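Side-chain contacts in putative oxidoreductase (PDB 3L6D), which is probably an NADP-dependent oxidoreductase, with a Rossmann-type nucleotide-binding domain followed by a helical domain related to those of reductive aminases: residues E148-H153 with T164-W169; V188-A193 with L210-S215; A240-H245 with A287-S292; D247-I252 with P264-V269. All coordinates share one frame; numbering follows the deposited sequence.

Contact 1 of 4, residues E148-H153 with T164-W169; sequences EAFEQH and TVFLPW
F150 meets F166 and T164 with different parts of its ring. The CB of F166 lies over one face, 4.0 Å from the ring centroid of F150 and 28° off the ring normal, a CH-pi contact. At the rim, near the ring plane, the methyl CG2 of T164 comes to 3.6 Å from CZ of F150. The two phenyl groups slide past each other in opposite directions, so that CD1 of F166 sits 3.7 Å from CG of F150; their planes are inclined at 38°, an oblique pairing.

Both phenylalanines reach this position with CG anti to the backbone N (chi1 162° in F150), one leaving the helix toward the strand and the other leaving the strand toward the helix. T164 turns its methyl CG2 to the ring edge, while OG1 bonds to S141 OG and H143 ND1. Cutting F150 back to an alanine is likely to leave F166 CB and the T164 methyl without their aromatic partner and open a gap beneath the helix.

The ring of H143 also meets F150. Helix 147-152 thus packs on strand 163-166, one of the two outermost strands of the chain's sheet, which is hydrogen-bonded to strand 140-145; A149 on the same helix touches H121 and V123 of strand 121-128 and T96 of strand 96-99.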
loop_
_atom_site.group_PDB
_atom_site.type_symbol
_atom_site.label_atom_id
_atom_site.label_comp_id
_atom_site.label_asym_id
_atom_site.label_seq_id
_atom_site.Cartn_x
_atom_site.Cartn_y
_atom_site.Cartn_z
ATOM N N GLU B 148 16.517 7.645 -28.203
ATOM C CA GLU B 148 16.157 8.663 -29.201
ATOM C C GLU B 148 14.772 8.368 -29.809
ATOM O O GLU B 148 13.925 9.256 -29.884
ATOM C CB GLU B 148 17.255 8.813 -30.259
ATOM C CG GLU B 148 18.582 9.358 -29.681
ATOM C CD GLU B 148 19.620 8.251 -29.476
ATOM O OE1 GLU B 148 19.377 7.309 -28.685
ATOM O OE2 GLU B 148 20.672 8.313 -30.172
ATOM N N ALA B 149 14.527 7.116 -30.181
ATOM C CA ALA B 149 13.195 6.755 -30.725
ATOM C C ALA B 149 12.083 6.936 -29.675
ATOM O O ALA B 149 10.940 7.368 -30.005
ATOM C CB ALA B 149 13.200 5.315 -31.244
ATOM N N PHE B 150 12.374 6.572 -28.419
ATOM C CA PHE B 150 11.420 6.809 -27.361
ATOM C C PHE B 150 11.091 8.324 -27.246
ATOM O O PHE B 150 9.930 8.696 -27.132
ATOM C CB PHE B 150 11.913 6.281 -25.995
ATOM C CG PHE B 150 11.159 6.890 -24.836
ATOM C CD1 PHE B 150 9.920 6.403 -24.488
ATOM C CD2 PHE B 150 11.671 7.974 -24.157
ATOM C CE1 PHE B 150 9.187 6.973 -23.435
ATOM C CE2 PHE B 150 10.972 8.571 -23.106
ATOM C CZ PHE B 150 9.739 8.057 -22.731
ATOM N N GLU B 151 12.109 9.178 -27.270
ATOM C CA GLU B 151 11.857 10.627 -27.187
ATOM C C GLU B 151 11.027 11.119 -28.378
ATOM O O GLU B 151 10.093 11.913 -28.199
ATOM C CB GLU B 151 13.164 11.432 -27.093
ATOM C CG GLU B 151 13.896 11.343 -25.759
ATOM C CD GLU B 151 13.075 11.834 -24.569
ATOM O OE1 GLU B 151 12.170 12.699 -24.724
ATOM O OE2 GLU B 151 13.336 11.319 -23.450
ATOM N N GLN B 152 11.349 10.629 -29.572
ATOM C CA GLN B 152 10.572 10.998 -30.763
ATOM C C GLN B 152 9.081 10.714 -30.580
ATOM O O GLN B 152 8.225 11.516 -31.009
ATOM C CB GLN B 152 11.113 10.285 -32.015
ATOM C CG GLN B 152 10.331 10.538 -33.294
ATOM C CD GLN B 152 10.858 9.705 -34.480
ATOM O OE1 GLN B 152 11.907 9.070 -34.388
ATOM N NE2 GLN B 152 10.105 9.686 -35.579
ATOM N N HIS B 153 8.770 9.584 -29.945
ATOM C CA HIS B 153 7.400 9.119 -29.851
ATOM C C HIS B 153 6.795 9.255 -28.458
ATOM O O HIS B 153 5.736 8.702 -28.154
ATOM C CB HIS B 153 7.299 7.656 -30.376
ATOM C CG HIS B 153 7.686 7.543 -31.818
ATOM N ND1 HIS B 153 6.988 8.181 -32.825
ATOM C CD2 HIS B 153 8.754 6.955 -32.412
ATOM C CE1 HIS B 153 7.589 7.954 -33.981
ATOM N NE2 HIS B 153 8.644 7.186 -33.759
ATOM N N THR B 164 5.419 8.654 -17.816
ATOM C CA THR B 164 6.303 7.642 -18.357
ATOM C C THR B 164 7.742 7.915 -17.940
ATOM O O THR B 164 8.066 9.015 -17.531
ATOM C CB THR B 164 6.134 7.437 -19.874
ATOM O OG1 THR B 164 6.747 6.168 -20.207
ATOM C CG2 THR B 164 6.768 8.596 -20.682
ATOM N N VAL B 165 8.590 6.897 -17.959
ATOM C CA VAL B 165 10.002 7.124 -17.649
ATOM C C VAL B 165 10.801 6.198 -18.591
ATOM O O VAL B 165 10.389 5.069 -18.871
ATOM C CB VAL B 165 10.309 6.874 -16.119
ATOM C CG1 VAL B 165 10.097 5.361 -15.742
ATOM C CG2 VAL B 165 11.717 7.293 -15.771
ATOM N N PHE B 166 11.900 6.704 -19.124
ATOM C CA PHE B 166 12.834 5.857 -19.820
ATOM C C PHE B 166 13.995 5.557 -18.872
ATOM O O PHE B 166 14.594 6.459 -18.260
ATOM C CB PHE B 166 13.320 6.551 -21.116
ATOM C CG PHE B 166 14.232 5.694 -21.951
ATOM C CD1 PHE B 166 13.728 4.966 -23.030
ATOM C CD2 PHE B 166 15.591 5.615 -21.659
ATOM C CE1 PHE B 166 14.553 4.182 -23.791
ATOM C CE2 PHE B 166 16.427 4.801 -22.420
ATOM C CZ PHE B 166 15.912 4.084 -23.465
ATOM N N LEU B 167 14.340 4.281 -18.786
ATOM C CA LEU B 167 15.532 3.866 -18.105
ATOM C C LEU B 167 16.345 2.989 -19.070
ATOM O O LEU B 167 15.758 2.315 -19.938
ATOM C CB LEU B 167 15.151 3.032 -16.855
ATOM C CG LEU B 167 14.421 3.812 -15.760
ATOM C CD1 LEU B 167 13.854 2.831 -14.758
ATOM C CD2 LEU B 167 15.433 4.763 -15.122
ATOM N N PRO B 168 17.683 2.965 -18.906
ATOM C CA PRO B 168 18.500 2.085 -19.746
ATOM C C PRO B 168 18.196 0.622 -19.441
ATOM O O PRO B 168 17.753 0.303 -18.324
ATOM C CB PRO B 168 19.959 2.427 -19.321
ATOM C CG PRO B 168 19.844 2.991 -17.950
ATOM C CD PRO B 168 18.501 3.753 -17.952
ATOM N N TRP B 169 18.452 -0.243 -20.425
ATOM C CA TRP B 169 18.041 -1.640 -20.418
ATOM C C TRP B 169 18.060 -2.359 -19.043
ATOM O O TRP B 169 17.052 -2.856 -18.553
ATOM C CB TRP B 169 18.865 -2.445 -21.453
ATOM C CG TRP B 169 18.173 -3.714 -21.746
ATOM C CD1 TRP B 169 18.335 -4.908 -21.077
ATOM C CD2 TRP B 169 17.100 -3.926 -22.700
ATOM N NE1 TRP B 169 17.464 -5.860 -21.604
ATOM C CE2 TRP B 169 16.689 -5.273 -22.583
ATOM C CE3 TRP B 169 16.502 -3.133 -23.676
ATOM C CZ2 TRP B 169 15.679 -5.833 -23.404
ATOM C CZ3 TRP B 169 15.499 -3.702 -24.500
ATOM C CH2 TRP B 169 15.090 -5.023 -24.337
#

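Contact 2 of 4, residues V188-A193 with L210-S215; sequences VTFFEA and LLLETS
F190 points its ring edge at the backbone N of L212, with L212 CB also close to CE1, the central approach in a helix-helix packing of the all-helical C-terminal domain. Helices 169-199 and 204-232 follow one another in the chain, and here their short segments run at 125° with axes 11.4 Å apart, a wide spacing bridged by large side chains.

The F190 side chain extends with CG anti to its own N (chi1 -178°), which carries CE1 to the facing helix. There CE1 lies 3.8 Å from N of L212, a neighbour near the plane of the ring, and 3.9 Å from CB of the same residue. The side chains of F190 and L212 cross at about a right angle, and CZ of the ring also approaches L212 CB. L211, the residue before it, adds a second contact: its CB sits obliquely to the ring, 4.1 Å from F190 CE1, while its CD1 reaches beyond the ring to the CB of A193. A193 lies one turn after F190, so L211 bridges two successive turns of helix 169-199 with different carbons.

The rings of F190 and H182 of the second subunit meet edge-to-face, so this buried apolar patch continues into the dimer interface. On the facing helix, hydroxyls turn back to their own backbone one turn earlier. The oxygen of L211 accepts both from S215 N and from S215 OG at 2.9 Å, the two donors arriving from opposite faces of its carbonyl plane.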
loop_
_atom_site.group_PDB
_atom_site.type_symbol
_atom_site.label_atom_id
_atom_site.label_comp_id
_atom_site.label_asym_id
_atom_site.label_seq_id
_atom_site.Cartn_x
_atom_site.Cartn_y
_atom_site.Cartn_z
ATOM N N VAL B 188 -1.661 -8.356 -2.051
ATOM C CA VAL B 188 -1.864 -9.628 -1.381
ATOM C C VAL B 188 -1.913 -9.480 0.174
ATOM O O VAL B 188 -2.709 -10.165 0.821
ATOM C CB VAL B 188 -0.868 -10.684 -1.890
ATOM C CG1 VAL B 188 -0.932 -11.954 -1.048
ATOM C CG2 VAL B 188 -1.143 -10.981 -3.392
ATOM N N THR B 189 -1.123 -8.563 0.751
ATOM C CA THR B 189 -1.194 -8.320 2.200
ATOM C C THR B 189 -2.591 -7.873 2.565
ATOM O O THR B 189 -3.106 -8.229 3.636
ATOM C CB THR B 189 -0.182 -7.248 2.750
ATOM O OG1 THR B 189 -0.506 -5.941 2.239
ATOM C CG2 THR B 189 1.276 -7.618 2.428
ATOM N N PHE B 190 -3.215 -7.125 1.660
ATOM C CA PHE B 190 -4.573 -6.694 1.895
ATOM C C PHE B 190 -5.552 -7.878 1.857
ATOM O O PHE B 190 -6.376 -8.016 2.763
ATOM C CB PHE B 190 -4.963 -5.554 0.930
ATOM C CG PHE B 190 -6.343 -5.029 1.146
ATOM C CD1 PHE B 190 -6.581 -4.024 2.082
ATOM C CD2 PHE B 190 -7.426 -5.536 0.398
ATOM C CE1 PHE B 190 -7.873 -3.542 2.294
ATOM C CE2 PHE B 190 -8.734 -5.052 0.599
ATOM C CZ PHE B 190 -8.959 -4.057 1.555
ATOM N N PHE B 191 -5.459 -8.736 0.822
ATOM C CA PHE B 191 -6.277 -9.954 0.745
ATOM C C PHE B 191 -6.115 -10.826 1.967
ATOM O O PHE B 191 -7.110 -11.320 2.511
ATOM C CB PHE B 191 -6.043 -10.756 -0.573
ATOM C CG PHE B 191 -6.186 -9.936 -1.809
ATOM C CD1 PHE B 191 -7.141 -8.920 -1.888
ATOM C CD2 PHE B 191 -5.356 -10.156 -2.913
ATOM C CE1 PHE B 191 -7.272 -8.143 -3.043
ATOM C CE2 PHE B 191 -5.482 -9.385 -4.071
ATOM C CZ PHE B 191 -6.440 -8.386 -4.142
ATOM N N GLU B 192 -4.872 -11.003 2.410
ATOM C CA GLU B 192 -4.582 -11.824 3.594
ATOM C C GLU B 192 -5.247 -11.269 4.888
ATOM O O GLU B 192 -5.807 -12.027 5.674
ATOM C CB GLU B 192 -3.054 -12.047 3.767
ATOM C CG GLU B 192 -2.656 -12.878 5.011
ATOM C CD GLU B 192 -1.153 -13.098 5.180
ATOM O OE1 GLU B 192 -0.605 -14.050 4.569
ATOM O OE2 GLU B 192 -0.518 -12.361 5.957
ATOM N N ALA B 193 -5.189 -9.949 5.079
ATOM C CA ALA B 193 -5.719 -9.317 6.296
ATOM C C ALA B 193 -7.229 -9.357 6.288
ATOM O O ALA B 193 -7.846 -9.704 7.303
ATOM C CB ALA B 193 -5.197 -7.878 6.449
ATOM N N LEU B 210 -13.807 -0.701 5.185
ATOM C CA LEU B 210 -13.281 -0.093 6.418
ATOM C C LEU B 210 -11.782 -0.289 6.565
ATOM O O LEU B 210 -11.089 0.626 6.994
ATOM C CB LEU B 210 -13.987 -0.627 7.666
ATOM C CG LEU B 210 -13.722 0.200 8.934
ATOM C CD1 LEU B 210 -14.175 1.671 8.768
ATOM C CD2 LEU B 210 -14.359 -0.427 10.209
ATOM N N LEU B 211 -11.274 -1.467 6.213
ATOM C CA LEU B 211 -9.845 -1.721 6.360
ATOM C C LEU B 211 -9.052 -0.794 5.439
ATOM O O LEU B 211 -8.114 -0.131 5.867
ATOM C CB LEU B 211 -9.496 -3.197 6.085
ATOM C CG LEU B 211 -8.305 -3.749 6.893
ATOM C CD1 LEU B 211 -8.283 -5.281 6.950
ATOM C CD2 LEU B 211 -6.985 -3.242 6.355
ATOM N N LEU B 212 -9.475 -0.714 4.185
ATOM C CA LEU B 212 -8.842 0.203 3.247
ATOM C C LEU B 212 -8.893 1.678 3.694
ATOM O O LEU B 212 -7.868 2.389 3.691
ATOM C CB LEU B 212 -9.453 0.032 1.847
ATOM C CG LEU B 212 -8.843 0.929 0.756
ATOM C CD1 LEU B 212 -7.380 0.535 0.535
ATOM C CD2 LEU B 212 -9.610 0.848 -0.561
ATOM N N GLU B 213 -10.075 2.134 4.066
ATOM C CA GLU B 213 -10.244 3.551 4.388
ATOM C C GLU B 213 -9.493 3.939 5.679
ATOM O O GLU B 213 -8.931 5.027 5.743
ATOM C CB GLU B 213 -11.727 3.948 4.355
ATOM C CG GLU B 213 -12.276 3.684 2.905
ATOM C CD GLU B 213 -13.663 4.225 2.567
ATOM O OE1 GLU B 213 -14.485 4.463 3.489
ATOM O OE2 GLU B 213 -13.941 4.345 1.328
ATOM N N THR B 214 -9.401 3.008 6.640
ATOM C CA THR B 214 -8.811 3.299 7.951
ATOM C C THR B 214 -7.264 3.226 7.909
ATOM O O THR B 214 -6.595 3.818 8.746
ATOM C CB THR B 214 -9.450 2.411 9.067
ATOM O OG1 THR B 214 -10.886 2.502 8.973
ATOM C CG2 THR B 214 -9.070 2.921 10.438
ATOM N N SER B 215 -6.709 2.519 6.916
ATOM C CA SER B 215 -5.259 2.360 6.776
ATOM C C SER B 215 -4.618 3.247 5.706
ATOM O O SER B 215 -3.413 3.463 5.749
ATOM C CB SER B 215 -4.909 0.911 6.462
ATOM O OG SER B 215 -5.382 0.563 5.166
#

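Contact 3 of 4, residues A240-H245 with A287-S292; sequences ARLDVH and AATTKS
L242 makes the van der Waals touch between these segments, its methyl CD1 coming 3.3 Å from OG1 of T289 and 3.8 Å from the backbone N of the same residue. The two side chains cross at about a right angle. CG of L242 stands anti to the backbone N (chi1 -168°), directing the isobutyl group at the 287-292 segment; the methyl of A288 lies farther off. The T289 hydroxyl has its own bond, to the carbonyl oxygen of I286, so L242 CD1 packs against an oxygen already engaged in a polar contact.

Hydrogen bonds and charge organise each segment separately. R241 occupies the N-cap position of helix 242-259, and its carbonyl oxygen accepts from both H245 N and H245 ND1, the latter at 2.8 Å. These donors come from opposite faces of the carbonyl plane; ND1 stands well above it, while the oxygen lies near the plane of the imidazole. The guanidinium of R241 meets D243 edge-on: NE bonds to OD2 on its syn side, lying in a salt bridge completed by NH2 and OD1. NE2 of H245 goes to the hydroxyl of Y130 in the second subunit.

The contact belongs to the helical C-terminal domain, where the chain returns after helix 264-281 to lie beside the first turn of helix 242-259. L242 also packs on V273 and A277 of helix 264-281.

Across the 287-292 segment the hydroxyls fold back: T290 OG1 reaches A287 O, and S292 OG reaches T289 O at 2.7 Å, in the carbonyl plane on a lone pair.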
loop_
_atom_site.group_PDB
_atom_site.type_symbol
_atom_site.label_atom_id
_atom_site.label_comp_id
_atom_site.label_asym_id
_atom_site.label_seq_id
_atom_site.Cartn_x
_atom_site.Cartn_y
_atom_site.Cartn_z
ATOM N N ALA B 240 9.992 5.849 15.305
ATOM C CA ALA B 240 9.493 4.537 15.027
ATOM C C ALA B 240 10.561 3.480 15.150
ATOM O O ALA B 240 11.044 3.034 14.154
ATOM C CB ALA B 240 8.921 4.524 13.680
ATOM N N ARG B 241 10.946 3.098 16.348
ATOM C CA ARG B 241 12.012 2.136 16.508
ATOM C C ARG B 241 11.717 0.794 15.903
ATOM O O ARG B 241 10.664 0.274 16.030
ATOM C CB ARG B 241 12.338 1.943 17.984
ATOM C CG ARG B 241 13.028 3.104 18.594
ATOM C CD ARG B 241 13.367 2.865 20.033
ATOM N NE ARG B 241 14.126 1.655 20.230
ATOM C CZ ARG B 241 15.322 1.629 20.772
ATOM N NH1 ARG B 241 15.890 2.757 21.146
ATOM N NH2 ARG B 241 15.949 0.486 20.929
ATOM N N LEU B 242 12.707 0.224 15.271
ATOM C CA LEU B 242 12.563 -1.103 14.709
ATOM C C LEU B 242 12.252 -2.158 15.787
ATOM O O LEU B 242 11.379 -3.002 15.563
ATOM C CB LEU B 242 13.788 -1.469 13.877
ATOM C CG LEU B 242 13.650 -2.706 12.998
ATOM C CD1 LEU B 242 14.306 -2.457 11.675
ATOM C CD2 LEU B 242 14.267 -3.920 13.712
ATOM N N ASP B 243 12.927 -2.114 16.937
ATOM C CA ASP B 243 12.696 -3.145 17.956
ATOM C C ASP B 243 11.290 -3.103 18.536
ATOM O O ASP B 243 10.701 -4.139 18.761
ATOM C CB ASP B 243 13.763 -3.182 19.077
ATOM C CG ASP B 243 13.950 -1.849 19.798
ATOM O OD1 ASP B 243 14.959 -1.753 20.515
ATOM O OD2 ASP B 243 13.142 -0.902 19.671
ATOM N N VAL B 244 10.772 -1.894 18.741
ATOM C CA VAL B 244 9.375 -1.658 19.121
ATOM C C VAL B 244 8.391 -2.249 18.097
ATOM O O VAL B 244 7.406 -2.909 18.463
ATOM C CB VAL B 244 9.116 -0.127 19.315
ATOM C CG1 VAL B 244 7.656 0.141 19.606
ATOM C CG2 VAL B 244 10.014 0.418 20.452
ATOM N N HIS B 245 8.670 -2.038 16.813
ATOM C CA HIS B 245 7.853 -2.647 15.762
ATOM C C HIS B 245 7.950 -4.161 15.801
ATOM O O HIS B 245 6.933 -4.843 15.669
ATOM C CB HIS B 245 8.222 -2.119 14.361
ATOM C CG HIS B 245 7.689 -0.747 14.063
ATOM N ND1 HIS B 245 8.208 0.393 14.634
ATOM C CD2 HIS B 245 6.692 -0.334 13.244
ATOM C CE1 HIS B 245 7.557 1.450 14.179
ATOM N NE2 HIS B 245 6.630 1.037 13.332
ATOM N N ALA B 287 12.436 2.118 8.802
ATOM C CA ALA B 287 12.965 2.121 7.428
ATOM C C ALA B 287 14.350 1.461 7.319
ATOM O O ALA B 287 14.747 1.103 6.217
ATOM C CB ALA B 287 12.994 3.527 6.839
ATOM N N ALA B 288 15.058 1.261 8.440
ATOM C CA ALA B 288 16.369 0.582 8.395
ATOM C C ALA B 288 16.206 -0.876 8.016
ATOM O O ALA B 288 17.194 -1.565 7.685
ATOM C CB ALA B 288 17.118 0.686 9.732
ATOM N N THR B 289 14.975 -1.367 8.083
ATOM C CA THR B 289 14.661 -2.701 7.573
ATOM C C THR B 289 15.234 -2.849 6.157
ATOM O O THR B 289 15.759 -3.905 5.792
ATOM C CB THR B 289 13.141 -2.971 7.561
ATOM O OG1 THR B 289 12.623 -2.867 8.891
ATOM C CG2 THR B 289 12.830 -4.391 7.035
ATOM N N THR B 290 15.113 -1.784 5.357
ATOM C CA THR B 290 15.715 -1.728 4.036
ATOM C C THR B 290 17.180 -2.188 3.987
ATOM O O THR B 290 17.560 -3.011 3.113
ATOM C CB THR B 290 15.568 -0.293 3.447
ATOM O OG1 THR B 290 14.161 0.041 3.428
ATOM C CG2 THR B 290 16.073 -0.252 2.034
ATOM N N LYS B 291 18.002 -1.655 4.893
ATOM C CA LYS B 291 19.437 -1.971 4.938
ATOM C C LYS B 291 19.744 -3.439 5.258
ATOM O O LYS B 291 20.806 -3.934 4.869
ATOM C CB LYS B 291 20.171 -1.068 5.942
ATOM C CG LYS B 291 20.355 0.388 5.491
ATOM C CD LYS B 291 20.374 1.384 6.674
ATOM C CE LYS B 291 21.572 1.245 7.579
ATOM N NZ LYS B 291 21.426 2.035 8.846
ATOM N N SER B 292 18.820 -4.132 5.923
ATOM C CA SER B 292 19.015 -5.532 6.316
ATOM C C SER B 292 19.070 -6.461 5.104
ATOM O O SER B 292 19.566 -7.599 5.189
ATOM C CB SER B 292 17.949 -5.990 7.334
ATOM O OG SER B 292 16.681 -6.280 6.751
#

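Contact 4 of 4, residues D247-I252 with P264-V269; sequences DAFAHI and PVFDAV
F266 sends the far end of its ring between F249 and I252, which lie on successive turns of the opposing helix. The ring stands out from its own helix because CG is anti to the backbone N (chi1 -160°), and its CE2 and CZ do the touching. The carbonyl oxygen of F249 lies at the ring edge, near its plane, 3.5 Å from CE2 of F266. CG2 of I252 comes in obliquely to the same ring, 3.7 Å from CE2, the two side chains crossing at about a right angle.

In I252 the branch methyl CG2 is what meets the ring most closely, with CB just behind it. F249 adopts a different conformation from F266: with chi1 at -66° its CG lies beside the backbone N and anti to the carbonyl carbon. Its ring is thereby carried toward V269, whose CG1 approaches CE2 of F249 at 4.1 Å; these two side chains also cross at about a right angle. Meanwhile F249 CB remains behind to meet CZ of F266. A serine in place of F266 would probably leave the CG2 of I252 and the CB of F249 facing a gap between the helices.

The ring of F249 also meets F184 of the second subunit, and V269 packs on V265 of that subunit, so the apolar layer passes into the dimer interface. Segments 247-252 and 264-269 run nearly antiparallel, at 154° with axes 10.3 Å apart: an antiparallel helical hairpin within the reductive-aminase-like C-terminal domain.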
loop_
_atom_site.group_PDB
_atom_site.type_symbol
_atom_site.label_atom_id
_atom_site.label_comp_id
_atom_site.label_asym_id
_atom_site.label_seq_id
_atom_site.Cartn_x
_atom_site.Cartn_y
_atom_site.Cartn_z
ATOM N N ASP B 247 8.287 -5.985 18.306
ATOM C CA ASP B 247 7.446 -6.368 19.474
ATOM C C ASP B 247 5.968 -6.384 19.115
ATOM O O ASP B 247 5.282 -7.392 19.313
ATOM C CB ASP B 247 7.651 -5.400 20.649
ATOM C CG ASP B 247 8.949 -5.663 21.406
ATOM O OD1 ASP B 247 9.568 -6.724 21.150
ATOM O OD2 ASP B 247 9.340 -4.818 22.259
ATOM N N ALA B 248 5.505 -5.252 18.586
ATOM C CA ALA B 248 4.174 -5.113 18.047
ATOM C C ALA B 248 3.842 -6.203 17.017
ATOM O O ALA B 248 2.744 -6.762 17.047
ATOM C CB ALA B 248 4.032 -3.730 17.412
ATOM N N PHE B 249 4.757 -6.462 16.070
ATOM C CA PHE B 249 4.481 -7.452 15.014
ATOM C C PHE B 249 4.270 -8.859 15.612
ATOM O O PHE B 249 3.332 -9.554 15.236
ATOM C CB PHE B 249 5.588 -7.488 13.944
ATOM C CG PHE B 249 5.709 -6.208 13.100
ATOM C CD1 PHE B 249 5.054 -5.035 13.451
ATOM C CD2 PHE B 249 6.537 -6.189 11.959
ATOM C CE1 PHE B 249 5.209 -3.855 12.698
ATOM C CE2 PHE B 249 6.682 -5.022 11.196
ATOM C CZ PHE B 249 6.005 -3.848 11.568
ATOM N N ALA B 250 5.143 -9.269 16.529
ATOM C CA ALA B 250 4.986 -10.559 17.217
ATOM C C ALA B 250 3.643 -10.685 17.958
ATOM O O ALA B 250 3.055 -11.775 17.983
ATOM C CB ALA B 250 6.164 -10.822 18.157
ATOM N N HIS B 251 3.159 -9.586 18.547
ATOM C CA HIS B 251 1.876 -9.568 19.255
ATOM C C HIS B 251 0.731 -9.790 18.261
ATOM O O HIS B 251 -0.200 -10.575 18.529
ATOM C CB HIS B 251 1.650 -8.227 19.984
ATOM C CG HIS B 251 2.367 -8.091 21.307
ATOM N ND1 HIS B 251 2.108 -8.901 22.395
ATOM C CD2 HIS B 251 3.298 -7.197 21.726
ATOM C CE1 HIS B 251 2.864 -8.530 23.415
ATOM N NE2 HIS B 251 3.586 -7.489 23.039
ATOM N N ILE B 252 0.793 -9.084 17.122
ATOM C CA ILE B 252 -0.206 -9.242 16.060
ATOM C C ILE B 252 -0.193 -10.696 15.565
ATOM O O ILE B 252 -1.245 -11.319 15.462
ATOM C CB ILE B 252 0.042 -8.229 14.889
ATOM C CG1 ILE B 252 -0.263 -6.812 15.359
ATOM C CG2 ILE B 252 -0.819 -8.568 13.649
ATOM C CD1 ILE B 252 0.426 -5.714 14.492
ATOM N N PRO B 264 0.786 -16.540 5.959
ATOM C CA PRO B 264 2.189 -16.701 5.599
ATOM C C PRO B 264 2.891 -15.395 5.252
ATOM O O PRO B 264 4.090 -15.286 5.500
ATOM C CB PRO B 264 2.128 -17.592 4.355
ATOM C CG PRO B 264 0.755 -17.337 3.791
ATOM C CD PRO B 264 -0.100 -17.243 5.008
ATOM N N VAL B 265 2.168 -14.436 4.659
ATOM C CA VAL B 265 2.794 -13.158 4.259
ATOM C C VAL B 265 3.182 -12.411 5.515
ATOM O O VAL B 265 4.338 -12.000 5.674
ATOM C CB VAL B 265 1.902 -12.293 3.331
ATOM C CG1 VAL B 265 2.663 -11.033 2.892
ATOM C CG2 VAL B 265 1.469 -13.081 2.103
ATOM N N PHE B 266 2.233 -12.277 6.448
ATOM C CA PHE B 266 2.590 -11.633 7.731
ATOM C C PHE B 266 3.686 -12.337 8.524
ATOM O O PHE B 266 4.535 -11.682 9.134
ATOM C CB PHE B 266 1.374 -11.346 8.636
ATOM C CG PHE B 266 1.670 -10.312 9.666
ATOM C CD1 PHE B 266 1.818 -8.958 9.294
ATOM C CD2 PHE B 266 1.915 -10.666 10.981
ATOM C CE1 PHE B 266 2.136 -7.992 10.239
ATOM C CE2 PHE B 266 2.234 -9.697 11.921
ATOM C CZ PHE B 266 2.336 -8.358 11.553
ATOM N N ASP B 267 3.691 -13.665 8.483
ATOM C CA ASP B 267 4.767 -14.425 9.129
ATOM C C ASP B 267 6.113 -14.022 8.527
ATOM O O ASP B 267 7.112 -13.915 9.238
ATOM C CB ASP B 267 4.562 -15.924 8.905
ATOM C CG ASP B 267 3.403 -16.496 9.725
ATOM O OD1 ASP B 267 2.909 -15.805 10.636
ATOM O OD2 ASP B 267 2.997 -17.651 9.461
ATOM N N ALA B 268 6.125 -13.820 7.206
ATOM C CA ALA B 268 7.365 -13.531 6.505
ATOM C C ALA B 268 7.824 -12.126 6.903
ATOM O O ALA B 268 9.015 -11.881 7.131
ATOM C CB ALA B 268 7.160 -13.642 5.003
ATOM N N VAL B 269 6.865 -11.208 6.989
ATOM C CA VAL B 269 7.134 -9.841 7.418
ATOM C C VAL B 269 7.726 -9.827 8.821
ATOM O O VAL B 269 8.671 -9.082 9.094
ATOM C CB VAL B 269 5.820 -9.033 7.400
ATOM C CG1 VAL B 269 5.963 -7.708 8.218
ATOM C CG2 VAL B 269 5.389 -8.824 5.951
#

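How the contacts relate
All four contacts are buried, but they serve different parts of the fold. Contact 1 joins a helix to the edge strand of the nucleotide-binding domain; its centre lies 36 to 41 Å from those of the others, which belong to the helical domain and border the second subunit. Contacts 3 and 4 share helix 242-259, contact 4 being nested inside the loop that contact 3 closes. Contacts 2 and 4 touch directly: OE1 and OE2 of E192 probably bond to the backbone N of V265 and F266 at the start of helix 264-281. Aromatic packing dominates contacts 1, 2 and 4, whereas contact 3 has a smaller methyl-to-hydroxyl contact, flanked within its own segments by hydrogen bonds and the R241-D243 salt bridge.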